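Local coordinates for transcriptional activator PlcR protein (PDB 3U3W) that activates transcription of virulence genes as a quorum-sensing regulator that binds DNA together with the signal peptide PapR, at residues I161-A166 and R199-K204; G169-G174 and Y207-Y212; A205-L208 and E214-Y217. All blocks are in the same frame, centred on the assembly; numbering follows the deposited sequence.

Interaction 1: I161-A166 and R199-K204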
ATOM      1  N   ILE A 161      -3.399  18.038 -14.623  1.00 23.37           N
ATOM      2  CA  ILE A 161      -4.090  19.197 -15.159  1.00 28.05           C
ATOM      3  C   ILE A 161      -4.140  20.347 -14.144  1.00 33.36           C
ATOM      4  O   ILE A 161      -3.828  21.487 -14.474  1.00 24.60           O
ATOM      5  CB  ILE A 161      -5.511  18.835 -15.629  1.00 36.21           C
ATOM      6  CG1 ILE A 161      -5.451  17.938 -16.872  1.00 26.57           C
ATOM      7  CG2 ILE A 161      -6.304  20.101 -15.909  1.00 27.11           C
ATOM      8  CD1 ILE A 161      -6.787  17.293 -17.264  1.00 18.54           C
ATOM      9  N   ALA A 162      -4.510  20.044 -12.899  1.00 34.50           N
ATOM     10  CA  ALA A 162      -4.606  21.078 -11.865  1.00 21.63           C
ATOM     11  C   ALA A 162      -3.249  21.732 -11.535  1.00 32.14           C
ATOM     12  O   ALA A 162      -3.178  22.939 -11.287  1.00 21.03           O
ATOM     13  CB  ALA A 162      -5.243  20.509 -10.614  1.00 23.68           C
ATOM     14  N   ASN A 163      -2.183  20.927 -11.533  1.00 21.65           N
ATOM     15  CA  ASN A 163      -0.823  21.419 -11.324  1.00 27.82           C
ATOM     16  C   ASN A 163      -0.410  22.413 -12.396  1.00 25.73           C
ATOM     17  O   ASN A 163       0.297  23.373 -12.127  1.00 31.89           O
ATOM     18  CB  ASN A 163       0.194  20.262 -11.358  1.00 26.16           C
ATOM     19  CG  ASN A 163       0.194  19.424 -10.078  1.00 34.41           C
ATOM     20  OD1 ASN A 163      -0.384  19.805  -9.068  1.00 30.81           O
ATOM     21  ND2 ASN A 163       0.862  18.281 -10.125  1.00 26.07           N
ATOM     22  N   ILE A 164      -0.825  22.144 -13.626  1.00 26.76           N
ATOM     23  CA  ILE A 164      -0.371  22.926 -14.761  1.00 33.39           C
ATOM     24  C   ILE A 164      -1.098  24.272 -14.820  1.00 30.86           C
ATOM     25  O   ILE A 164      -0.460  25.303 -15.035  1.00 26.02           O
ATOM     26  CB  ILE A 164      -0.502  22.143 -16.078  1.00 30.56           C
ATOM     27  CG1 ILE A 164       0.428  20.926 -16.038  1.00 23.68           C
ATOM     28  CG2 ILE A 164      -0.177  23.047 -17.278  1.00 27.12           C
ATOM     29  CD1 ILE A 164       0.226  19.966 -17.180  1.00 24.31           C
ATOM     30  N   TYR A 165      -2.413  24.257 -14.605  1.00 23.60           N
ATOM     31  CA  TYR A 165      -3.174  25.495 -14.389  1.00 31.04           C
ATOM     32  C   TYR A 165      -2.494  26.312 -13.298  1.00 36.86           C
ATOM     33  O   TYR A 165      -2.260  27.516 -13.449  1.00 33.23           O
ATOM     34  CB  TYR A 165      -4.609  25.197 -13.947  1.00 29.04           C
ATOM     35  CG  TYR A 165      -5.582  24.893 -15.065  1.00 33.62           C
ATOM     36  CD1 TYR A 165      -5.605  25.658 -16.218  1.00 32.32           C
ATOM     37  CD2 TYR A 165      -6.492  23.834 -14.956  1.00 35.71           C
ATOM     38  CE1 TYR A 165      -6.499  25.382 -17.251  1.00 32.41           C
ATOM     39  CE2 TYR A 165      -7.390  23.548 -15.974  1.00 30.97           C
ATOM     40  CZ  TYR A 165      -7.390  24.332 -17.123  1.00 42.09           C
ATOM     41  OH  TYR A 165      -8.279  24.073 -18.147  1.00 37.75           O
ATOM     42  N   ALA A 166      -2.152  25.651 -12.198  1.00 27.02           N
ATOM     43  CA  ALA A 166      -1.679  26.394 -11.039  1.00 38.54           C
ATOM     44  C   ALA A 166      -0.321  27.045 -11.266  1.00 23.83           C
ATOM     45  O   ALA A 166      -0.075  28.157 -10.815  1.00 34.14           O
ATOM     46  CB  ALA A 166      -1.680  25.524  -9.775  1.00 26.16           C
ATOM     47  N   ARG A 199      -3.282  17.166  -1.575  1.00 25.59           N
ATOM     48  CA  ARG A 199      -3.268  18.242  -0.578  1.00 23.37           C
ATOM     49  C   ARG A 199      -2.000  19.080  -0.658  1.00 28.15           C
ATOM     50  O   ARG A 199      -2.024  20.297  -0.435  1.00 26.12           O
ATOM     51  CB  ARG A 199      -3.482  17.725   0.839  1.00 21.85           C
ATOM     52  CG  ARG A 199      -4.862  17.165   1.062  1.00 27.11           C
ATOM     53  CD  ARG A 199      -5.139  16.883   2.535  1.00 27.95           C
ATOM     54  NE  ARG A 199      -6.456  16.264   2.664  1.00 31.44           N
ATOM     55  CZ  ARG A 199      -7.599  16.938   2.768  1.00 40.97           C
ATOM     56  NH1 ARG A 199      -7.604  18.276   2.786  1.00 33.64           N
ATOM     57  NH2 ARG A 199      -8.742  16.272   2.854  1.00 38.07           N
ATOM     58  N   TYR A 200      -0.894  18.436  -1.008  1.00 29.12           N
ATOM     59  CA  TYR A 200       0.369  19.149  -1.118  1.00 24.05           C
ATOM     60  C   TYR A 200       0.360  20.140  -2.276  1.00 29.90           C
ATOM     61  O   TYR A 200       0.830  21.274  -2.130  1.00 24.30           O
ATOM     62  CB  TYR A 200       1.511  18.178  -1.298  1.00 18.53           C
ATOM     63  CG  TYR A 200       2.840  18.833  -1.574  1.00 19.45           C
ATOM     64  CD1 TYR A 200       3.543  19.480  -0.563  1.00 16.57           C
ATOM     65  CD2 TYR A 200       3.402  18.792  -2.841  1.00 21.54           C
ATOM     66  CE1 TYR A 200       4.762  20.066  -0.807  1.00 19.17           C
ATOM     67  CE2 TYR A 200       4.634  19.371  -3.102  1.00 19.95           C
ATOM     68  CZ  TYR A 200       5.310  20.002  -2.083  1.00 24.29           C
ATOM     69  OH  TYR A 200       6.540  20.565  -2.339  1.00 19.67           O
ATOM     70  N   ASN A 201      -0.156  19.694  -3.421  1.00 26.66           N
ATOM     71  CA  ASN A 201      -0.174  20.510  -4.628  1.00 22.15           C
ATOM     72  C   ASN A 201      -1.148  21.643  -4.396  1.00 23.63           C
ATOM     73  O   ASN A 201      -0.851  22.796  -4.676  1.00 28.04           O
ATOM     74  CB  ASN A 201      -0.593  19.680  -5.848  1.00 17.27           C
ATOM     75  CG  ASN A 201       0.480  18.683  -6.300  1.00 26.82           C
ATOM     76  OD1 ASN A 201       1.687  18.924  -6.149  1.00 23.04           O
ATOM     77  ND2 ASN A 201       0.037  17.554  -6.875  1.00 21.44           N
ATOM     78  N   HIS A 202      -2.306  21.290  -3.849  1.00 25.49           N
ATOM     79  CA  HIS A 202      -3.322  22.241  -3.416  1.00 27.35           C
ATOM     80  C   HIS A 202      -2.722  23.289  -2.474  1.00 27.41           C
ATOM     81  O   HIS A 202      -2.964  24.485  -2.643  1.00 24.02           O
ATOM     82  CB  HIS A 202      -4.462  21.490  -2.724  1.00 22.53           C
ATOM     83  CG  HIS A 202      -5.652  22.336  -2.421  1.00 32.02           C
ATOM     84  ND1 HIS A 202      -6.696  21.899  -1.632  1.00 33.52           N
ATOM     85  CD2 HIS A 202      -5.976  23.591  -2.811  1.00 36.90           C
ATOM     86  CE1 HIS A 202      -7.603  22.856  -1.538  1.00 34.00           C
ATOM     87  NE2 HIS A 202      -7.193  23.892  -2.247  1.00 36.59           N
ATOM     88  N   ALA A 203      -1.929  22.841  -1.498  1.00 24.36           N
ATOM     89  CA  ALA A 203      -1.292  23.766  -0.560  1.00 21.26           C
ATOM     90  C   ALA A 203      -0.377  24.730  -1.292  1.00 30.73           C
ATOM     91  O   ALA A 203      -0.373  25.913  -0.986  1.00 27.00           O
ATOM     92  CB  ALA A 203      -0.528  23.033   0.495  1.00 26.30           C
ATOM     93  N   LYS A 204       0.388  24.225  -2.262  1.00 22.95           N
ATOM     94  CA  LYS A 204       1.275  25.078  -3.041  1.00 30.73           C
ATOM     95  C   LYS A 204       0.489  26.164  -3.782  1.00 26.84           C
ATOM     96  O   LYS A 204       0.877  27.324  -3.759  1.00 30.47           O
ATOM     97  CB  LYS A 204       2.132  24.263  -4.025  1.00 28.31           C
ATOM     98  CG  LYS A 204       3.252  23.452  -3.371  1.00 34.95           C
ATOM     99  CD  LYS A 204       4.001  22.611  -4.419  1.00 30.26           C
ATOM    100  CE  LYS A 204       4.698  23.496  -5.439  1.00 23.86           C
ATOM    101  NZ  LYS A 204       5.702  24.340  -4.754  1.00 35.63           N
TER
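N163 and N201 are the two residues that touch here, amide against amide, where helices 153-167 and 192-208 run side by side in the same direction within the tetratricopeptide-type helical domain. Helix 171-187 links them along the chain, and its F178 packs against both asparagines. Along segment 199-204, R199 comes first and takes no part: it makes a salt bridge to D195 and a hydrogen bond from NH1 to OE1 of Q218. Y200 follows, packing on an acidic side chain of the bound peptide. N201 then points across at helix 153-167. Its ND2 donates to OD1 of N159 and also bonds to the peptide backbone, which fixes the rotation of the amide. At the end of the segment K204 bonds to the peptide backbone through NZ and makes a cation-pi contact with one of the peptide's aromatic side chains. The two asparagines therefore sit in the wall of the peptide site, N163 adding a weak bond from ND2 to the peptide backbone. In both, CG lies beside the backbone N and anti to the carbonyl carbon (N201 chi1 -72°), and the amides meet without hydrogen bonding. Their planes stand 88° apart, and N163 OD1 sits over the face of the N201 amide, 3.1 Å from N201 CG; its 3.2 Å approach to N201 ND2 has a poor angle.

Interaction 2: G169-G174 and Y207-Y212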
ATOM      1  N   GLY A 169      -0.310  30.508 -13.575  1.00 34.71           N
ATOM      2  CA  GLY A 169      -1.106  31.677 -13.211  1.00 34.46           C
ATOM      3  C   GLY A 169      -2.604  31.479 -12.994  1.00 53.88           C
ATOM      4  O   GLY A 169      -3.272  32.348 -12.410  1.00 51.17           O
ATOM      5  N   TYR A 170      -3.138  30.348 -13.456  1.00 44.50           N
ATOM      6  CA  TYR A 170      -4.564  30.040 -13.304  1.00 38.00           C
ATOM      7  C   TYR A 170      -4.907  29.426 -11.937  1.00 33.11           C
ATOM      8  O   TYR A 170      -5.504  28.349 -11.855  1.00 32.29           O
ATOM      9  CB  TYR A 170      -5.020  29.128 -14.441  1.00 31.69           C
ATOM     10  CG  TYR A 170      -4.912  29.802 -15.773  1.00 45.74           C
ATOM     11  CD1 TYR A 170      -5.967  30.552 -16.272  1.00 56.22           C
ATOM     12  CD2 TYR A 170      -3.748  29.720 -16.525  1.00 48.90           C
ATOM     13  CE1 TYR A 170      -5.871  31.192 -17.490  1.00 54.43           C
ATOM     14  CE2 TYR A 170      -3.642  30.352 -17.749  1.00 43.55           C
ATOM     15  CZ  TYR A 170      -4.708  31.093 -18.223  1.00 63.61           C
ATOM     16  OH  TYR A 170      -4.621  31.734 -19.440  1.00 80.76           O
ATOM     17  N   LEU A 171      -4.538  30.139 -10.877  1.00 30.84           N
ATOM     18  CA  LEU A 171      -4.749  29.688  -9.510  1.00 31.17           C
ATOM     19  C   LEU A 171      -6.193  29.285  -9.215  1.00 36.00           C
ATOM     20  O   LEU A 171      -6.450  28.210  -8.676  1.00 39.04           O
ATOM     21  CB  LEU A 171      -4.255  30.740  -8.519  1.00 24.64           C
ATOM     22  CG  LEU A 171      -2.739  30.919  -8.618  1.00 31.41           C
ATOM     23  CD1 LEU A 171      -2.245  31.994  -7.687  1.00 32.22           C
ATOM     24  CD2 LEU A 171      -2.052  29.595  -8.303  1.00 35.43           C
ATOM     25  N   LYS A 172      -7.142  30.123  -9.591  1.00 37.79           N
ATOM     26  CA  LYS A 172      -8.526  29.801  -9.301  1.00 39.97           C
ATOM     27  C   LYS A 172      -8.937  28.486  -9.962  1.00 36.52           C
ATOM     28  O   LYS A 172      -9.580  27.637  -9.348  1.00 39.18           O
ATOM     29  CB  LYS A 172      -9.456  30.935  -9.730  1.00 37.45           C
ATOM     30  CG  LYS A 172     -10.921  30.656  -9.409  1.00 56.33           C
ATOM     31  CD  LYS A 172     -11.863  31.467 -10.294  1.00 65.39           C
ATOM     32  CE  LYS A 172     -13.237  31.594  -9.647  1.00 86.09           C
ATOM     33  NZ  LYS A 172     -13.175  32.343  -8.344  1.00 83.13           N
ATOM     34  N   LYS A 173      -8.570  28.307 -11.219  1.00 35.46           N
ATOM     35  CA  LYS A 173      -8.959  27.091 -11.902  1.00 38.33           C
ATOM     36  C   LYS A 173      -8.267  25.884 -11.251  1.00 41.96           C
ATOM     37  O   LYS A 173      -8.870  24.823 -11.095  1.00 32.05           O
ATOM     38  CB  LYS A 173      -8.636  27.190 -13.390  1.00 48.59           C
ATOM     39  CG  LYS A 173      -9.833  26.975 -14.313  1.00 48.47           C
ATOM     40  CD  LYS A 173      -9.444  27.297 -15.759  1.00 62.72           C
ATOM     41  CE  LYS A 173     -10.650  27.381 -16.690  1.00 78.67           C
ATOM     42  NZ  LYS A 173     -10.270  27.873 -18.059  1.00 77.13           N
ATOM     43  N   GLY A 174      -7.012  26.062 -10.851  1.00 30.88           N
ATOM     44  CA  GLY A 174      -6.251  24.979 -10.263  1.00 28.87           C
ATOM     45  C   GLY A 174      -6.806  24.579  -8.913  1.00 34.85           C
ATOM     46  O   GLY A 174      -7.062  23.398  -8.647  1.00 29.62           O
ATOM     47  N   TYR A 207      -0.882  28.788  -1.420  1.00 34.57           N
ATOM     48  CA  TYR A 207       0.228  29.659  -1.061  1.00 28.99           C
ATOM     49  C   TYR A 207       0.512  30.671  -2.184  1.00 35.77           C
ATOM     50  O   TYR A 207       0.758  31.842  -1.918  1.00 33.44           O
ATOM     51  CB  TYR A 207       1.473  28.834  -0.755  1.00 22.66           C
ATOM     52  CG  TYR A 207       2.694  29.632  -0.318  1.00 24.60           C
ATOM     53  CD1 TYR A 207       3.455  30.360  -1.242  1.00 32.67           C
ATOM     54  CD2 TYR A 207       3.102  29.636   1.016  1.00 18.59           C
ATOM     55  CE1 TYR A 207       4.579  31.074  -0.841  1.00 29.35           C
ATOM     56  CE2 TYR A 207       4.205  30.352   1.427  1.00 28.47           C
ATOM     57  CZ  TYR A 207       4.947  31.065   0.494  1.00 28.95           C
ATOM     58  OH  TYR A 207       6.057  31.765   0.919  1.00 49.24           O
ATOM     59  N   LEU A 208       0.483  30.226  -3.437  1.00 31.72           N
ATOM     60  CA  LEU A 208       0.791  31.134  -4.544  1.00 30.26           C
ATOM     61  C   LEU A 208      -0.288  32.219  -4.646  1.00 46.42           C
ATOM     62  O   LEU A 208      -0.025  33.322  -5.125  1.00 32.65           O
ATOM     63  CB  LEU A 208       0.930  30.382  -5.874  1.00 27.82           C
ATOM     64  CG  LEU A 208       2.179  29.508  -6.072  1.00 43.20           C
ATOM     65  CD1 LEU A 208       2.072  28.698  -7.364  1.00 26.59           C
ATOM     66  CD2 LEU A 208       3.474  30.348  -6.060  1.00 24.40           C
ATOM     67  N   ASP A 209      -1.492  31.880  -4.177  1.00 37.15           N
ATOM     68  CA  ASP A 209      -2.634  32.779  -4.120  1.00 30.42           C
ATOM     69  C   ASP A 209      -2.674  33.596  -2.820  1.00 33.33           C
ATOM     70  O   ASP A 209      -3.671  34.252  -2.517  1.00 38.25           O
ATOM     71  CB  ASP A 209      -3.930  31.970  -4.254  1.00 37.99           C
ATOM     72  CG  ASP A 209      -5.055  32.753  -4.924  1.00 36.06           C
ATOM     73  OD1 ASP A 209      -4.760  33.774  -5.582  1.00 41.71           O
ATOM     74  OD2 ASP A 209      -6.230  32.333  -4.802  1.00 36.94           O
ATOM     75  N   SER A 210      -1.591  33.540  -2.055  1.00 36.51           N
ATOM     76  CA  SER A 210      -1.449  34.308  -0.810  1.00 34.36           C
ATOM     77  C   SER A 210      -2.389  33.864   0.312  1.00 31.03           C
ATOM     78  O   SER A 210      -2.541  34.577   1.301  1.00 43.32           O
ATOM     79  CB  SER A 210      -1.656  35.809  -1.076  1.00 39.40           C
ATOM     80  OG  SER A 210      -0.762  36.291  -2.054  1.00 42.50           O
ATOM     81  N   ARG A 211      -3.043  32.719   0.156  1.00 35.81           N
ATOM     82  CA  ARG A 211      -3.906  32.179   1.213  1.00 29.97           C
ATOM     83  C   ARG A 211      -3.109  31.315   2.187  1.00 27.77           C
ATOM     84  O   ARG A 211      -3.215  30.094   2.192  1.00 33.08           O
ATOM     85  CB  ARG A 211      -5.036  31.365   0.601  1.00 27.91           C
ATOM     86  CG  ARG A 211      -5.718  32.100  -0.505  1.00 32.79           C
ATOM     87  CD  ARG A 211      -6.893  31.330  -1.051  1.00 33.64           C
ATOM     88  NE  ARG A 211      -7.422  32.042  -2.205  1.00 51.70           N
ATOM     89  CZ  ARG A 211      -8.449  32.884  -2.151  1.00 52.57           C
ATOM     90  NH1 ARG A 211      -9.088  33.098  -1.000  1.00 37.81           N
ATOM     91  NH2 ARG A 211      -8.840  33.500  -3.254  1.00 33.17           N
ATOM     92  N   TYR A 212      -2.321  31.969   3.024  1.00 32.49           N
ATOM     93  CA  TYR A 212      -1.304  31.301   3.813  1.00 25.11           C
ATOM     94  C   TYR A 212      -1.874  30.374   4.855  1.00 34.28           C
ATOM     95  O   TYR A 212      -1.400  29.245   5.024  1.00 37.86           O
ATOM     96  CB  TYR A 212      -0.389  32.347   4.421  1.00 35.69           C
ATOM     97  CG  TYR A 212       0.308  33.137   3.333  1.00 39.90           C
ATOM     98  CD1 TYR A 212       0.996  32.477   2.303  1.00 27.84           C
ATOM     99  CD2 TYR A 212       0.242  34.528   3.297  1.00 32.91           C
ATOM    100  CE1 TYR A 212       1.635  33.178   1.303  1.00 35.53           C
ATOM    101  CE2 TYR A 212       0.883  35.245   2.292  1.00 21.48           C
ATOM    102  CZ  TYR A 212       1.568  34.572   1.294  1.00 40.39           C
ATOM    103  OH  TYR A 212       2.187  35.283   0.287  1.00 42.67           O
TER
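L171 lays its forked end over the peptide link between L208 and D209, where helix 192-208 runs out. Its CD1 does most of the work, coming within 3.6 Å of both L208 C and D209 N, while L171 CD2 takes the flank of L208 at 3.9 Å from CB. The two leucine side chains cross at about a right angle. With CG anti to the carbonyl carbon (chi1 -65°), L171 carries its methyls out from the first turn of helix 171-187 onto the opposing helix end. CD1 also lies 3.7 Å from D209 OD1, so the leucine packs on D209 CB and OD1, while OD2 takes a salt bridge to R211.

That salt bridge stays within segment 207-212, R211 gripping D209 OD2 side-on: NE donates to OD2 at 2.9 Å with an N-H...O angle of 158°, and NH2 adds a longer bond to the same atom. Both nitrogens come from one face of the carboxylate, though OD2 lies close to the guanidinium plane. Between the paired residues the chain turns through a Schellman motif that ends the helix, with S210 at C-prime in positive phi; S210 N returns to Y207 O and R211 N to L206 O. This surface contact joins the start of helix 171-187 to the end of helix 192-208: Y170 packs on Y165 of helix 153-167, L208 touches an aromatic side chain of the bound peptide, and Y207 lies on Q241 and E244 of helix 235-248.

Interaction 3: A205-L208 and E214-Y217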
ATOM      1  N   ALA A 205      -0.598  25.765  -4.436  1.00 24.33           N
ATOM      2  CA  ALA A 205      -1.502  26.683  -5.127  1.00 30.81           C
ATOM      3  C   ALA A 205      -2.153  27.755  -4.208  1.00 31.74           C
ATOM      4  O   ALA A 205      -2.221  28.929  -4.571  1.00 30.17           O
ATOM      5  CB  ALA A 205      -2.575  25.891  -5.903  1.00 22.60           C
ATOM      6  N   LEU A 206      -2.628  27.341  -3.037  1.00 29.57           N
ATOM      7  CA  LEU A 206      -3.162  28.264  -2.040  1.00 27.52           C
ATOM      8  C   LEU A 206      -2.101  29.276  -1.637  1.00 37.70           C
ATOM      9  O   LEU A 206      -2.380  30.481  -1.531  1.00 32.18           O
ATOM     10  CB  LEU A 206      -3.699  27.504  -0.808  1.00 26.51           C
ATOM     11  CG  LEU A 206      -4.954  26.661  -1.105  1.00 33.64           C
ATOM     12  CD1 LEU A 206      -5.190  25.535  -0.110  1.00 25.16           C
ATOM     13  CD2 LEU A 206      -6.196  27.549  -1.210  1.00 29.05           C
ATOM     14  N   TYR A 207      -0.882  28.788  -1.420  1.00 34.57           N
ATOM     15  CA  TYR A 207       0.228  29.659  -1.061  1.00 28.99           C
ATOM     16  C   TYR A 207       0.512  30.671  -2.184  1.00 35.77           C
ATOM     17  O   TYR A 207       0.758  31.842  -1.918  1.00 33.44           O
ATOM     18  CB  TYR A 207       1.473  28.834  -0.755  1.00 22.66           C
ATOM     19  CG  TYR A 207       2.694  29.632  -0.318  1.00 24.60           C
ATOM     20  CD1 TYR A 207       3.455  30.360  -1.242  1.00 32.67           C
ATOM     21  CD2 TYR A 207       3.102  29.636   1.016  1.00 18.59           C
ATOM     22  CE1 TYR A 207       4.579  31.074  -0.841  1.00 29.35           C
ATOM     23  CE2 TYR A 207       4.205  30.352   1.427  1.00 28.47           C
ATOM     24  CZ  TYR A 207       4.947  31.065   0.494  1.00 28.95           C
ATOM     25  OH  TYR A 207       6.057  31.765   0.919  1.00 49.24           O
ATOM     26  N   LEU A 208       0.483  30.226  -3.437  1.00 31.72           N
ATOM     27  CA  LEU A 208       0.791  31.134  -4.544  1.00 30.26           C
ATOM     28  C   LEU A 208      -0.288  32.219  -4.646  1.00 46.42           C
ATOM     29  O   LEU A 208      -0.025  33.322  -5.125  1.00 32.65           O
ATOM     30  CB  LEU A 208       0.930  30.382  -5.874  1.00 27.82           C
ATOM     31  CG  LEU A 208       2.179  29.508  -6.072  1.00 43.20           C
ATOM     32  CD1 LEU A 208       2.072  28.698  -7.364  1.00 26.59           C
ATOM     33  CD2 LEU A 208       3.474  30.348  -6.060  1.00 24.40           C
ATOM     34  N   GLU A 214      -4.856  28.896   4.837  1.00 25.40           N
ATOM     35  CA  GLU A 214      -5.473  27.710   4.248  1.00 36.95           C
ATOM     36  C   GLU A 214      -4.410  26.731   3.739  1.00 35.87           C
ATOM     37  O   GLU A 214      -4.609  25.515   3.755  1.00 34.09           O
ATOM     38  CB  GLU A 214      -6.436  28.086   3.121  1.00 21.57           C
ATOM     39  CG  GLU A 214      -7.844  28.381   3.609  1.00 42.91           C
ATOM     40  CD  GLU A 214      -8.661  29.196   2.604  1.00 49.57           C
ATOM     41  OE1 GLU A 214      -9.435  28.602   1.826  1.00 51.19           O
ATOM     42  OE2 GLU A 214      -8.518  30.434   2.591  1.00 41.98           O
ATOM     43  N   SER A 215      -3.289  27.278   3.281  1.00 38.53           N
ATOM     44  CA  SER A 215      -2.194  26.472   2.784  1.00 26.77           C
ATOM     45  C   SER A 215      -1.667  25.622   3.942  1.00 32.02           C
ATOM     46  O   SER A 215      -1.502  24.411   3.810  1.00 29.60           O
ATOM     47  CB  SER A 215      -1.089  27.369   2.225  1.00 22.90           C
ATOM     48  OG  SER A 215      -0.017  26.612   1.689  1.00 27.51           O
ATOM     49  N   LEU A 216      -1.416  26.267   5.074  1.00 29.59           N
ATOM     50  CA  LEU A 216      -0.881  25.588   6.254  1.00 32.82           C
ATOM     51  C   LEU A 216      -1.882  24.551   6.772  1.00 35.93           C
ATOM     52  O   LEU A 216      -1.499  23.482   7.276  1.00 26.59           O
ATOM     53  CB  LEU A 216      -0.526  26.604   7.350  1.00 29.59           C
ATOM     54  CG  LEU A 216      -0.020  26.086   8.700  1.00 39.09           C
ATOM     55  CD1 LEU A 216       1.271  25.305   8.538  1.00 25.21           C
ATOM     56  CD2 LEU A 216       0.143  27.224   9.706  1.00 25.14           C
ATOM     57  N   TYR A 217      -3.165  24.862   6.618  1.00 30.20           N
ATOM     58  CA  TYR A 217      -4.210  23.916   6.969  1.00 29.53           C
ATOM     59  C   TYR A 217      -4.062  22.629   6.172  1.00 37.28           C
ATOM     60  O   TYR A 217      -4.034  21.532   6.743  1.00 34.83           O
ATOM     61  CB  TYR A 217      -5.594  24.506   6.732  1.00 24.49           C
ATOM     62  CG  TYR A 217      -6.705  23.495   6.862  1.00 28.71           C
ATOM     63  CD1 TYR A 217      -7.174  23.097   8.113  1.00 28.43           C
ATOM     64  CD2 TYR A 217      -7.292  22.936   5.732  1.00 23.13           C
ATOM     65  CE1 TYR A 217      -8.198  22.153   8.227  1.00 27.83           C
ATOM     66  CE2 TYR A 217      -8.321  22.007   5.836  1.00 25.25           C
ATOM     67  CZ  TYR A 217      -8.767  21.624   7.092  1.00 29.28           C
ATOM     68  OH  TYR A 217      -9.777  20.701   7.200  1.00 35.65           O
TER
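The ring of Y207 has S215 OG at its edge, near the ring plane, and carries the edge of the Y212 ring on one face, in an edge-to-face stack with Y212 CE1 3.7 Å above its centre. This is the closed end of an antiparallel helical hairpin, in which helix 192-208 turns back into helix 212-228 after a three-residue connection. CG of Y207 lies anti to the backbone N (chi1 -178°), which leads the ring away from segment 214-217, toward helix 235-248; there it packs on Q241 and E244, and its OH makes a weak hydrogen bond to K248 NZ. To segment 214-217 itself Y207 offers CB, 3.6 Å from S215 OG.

L206 is the apolar half of the contact. Its CB faces S215 CB at 4.0 Å, and its CD1 reaches on to the backbone of E214, 3.9 Å from E214 O, with the glutamate CB a little further off. The same leucine also touches I175 of helix 171-187, so it fills space between three helices. With the small serine side chain between them, the helices come close, L206 CA and S215 CA being 5.2 Å apart. The serine hydroxyl, buried here, spans the same gap: S215 OG hydrogen-bonds to A203 O, a carbonyl on the preceding turn of helix 192-208.

How the interactions relate
All three contacts use helix 192-208; along it interaction 1 comes first, then interaction 3, then interaction 2, the last two sharing Y207 and L208. Interaction 1 is buried and polar, with amides whose bonds go largely to the peptide and to N159. Interaction 2, about 9 Å away between centres, lies at the surface where the helix stops, and pairs a leucine with a helix end followed by a D209-R211 salt bridge. Interaction 3 is partly buried and mostly apolar, joining the helix to its successor, helix 212-228. The bond between A203 O and S215 OG ties interaction 1 to interaction 3, and L171 CD2 packs on both A166 O and A205 O.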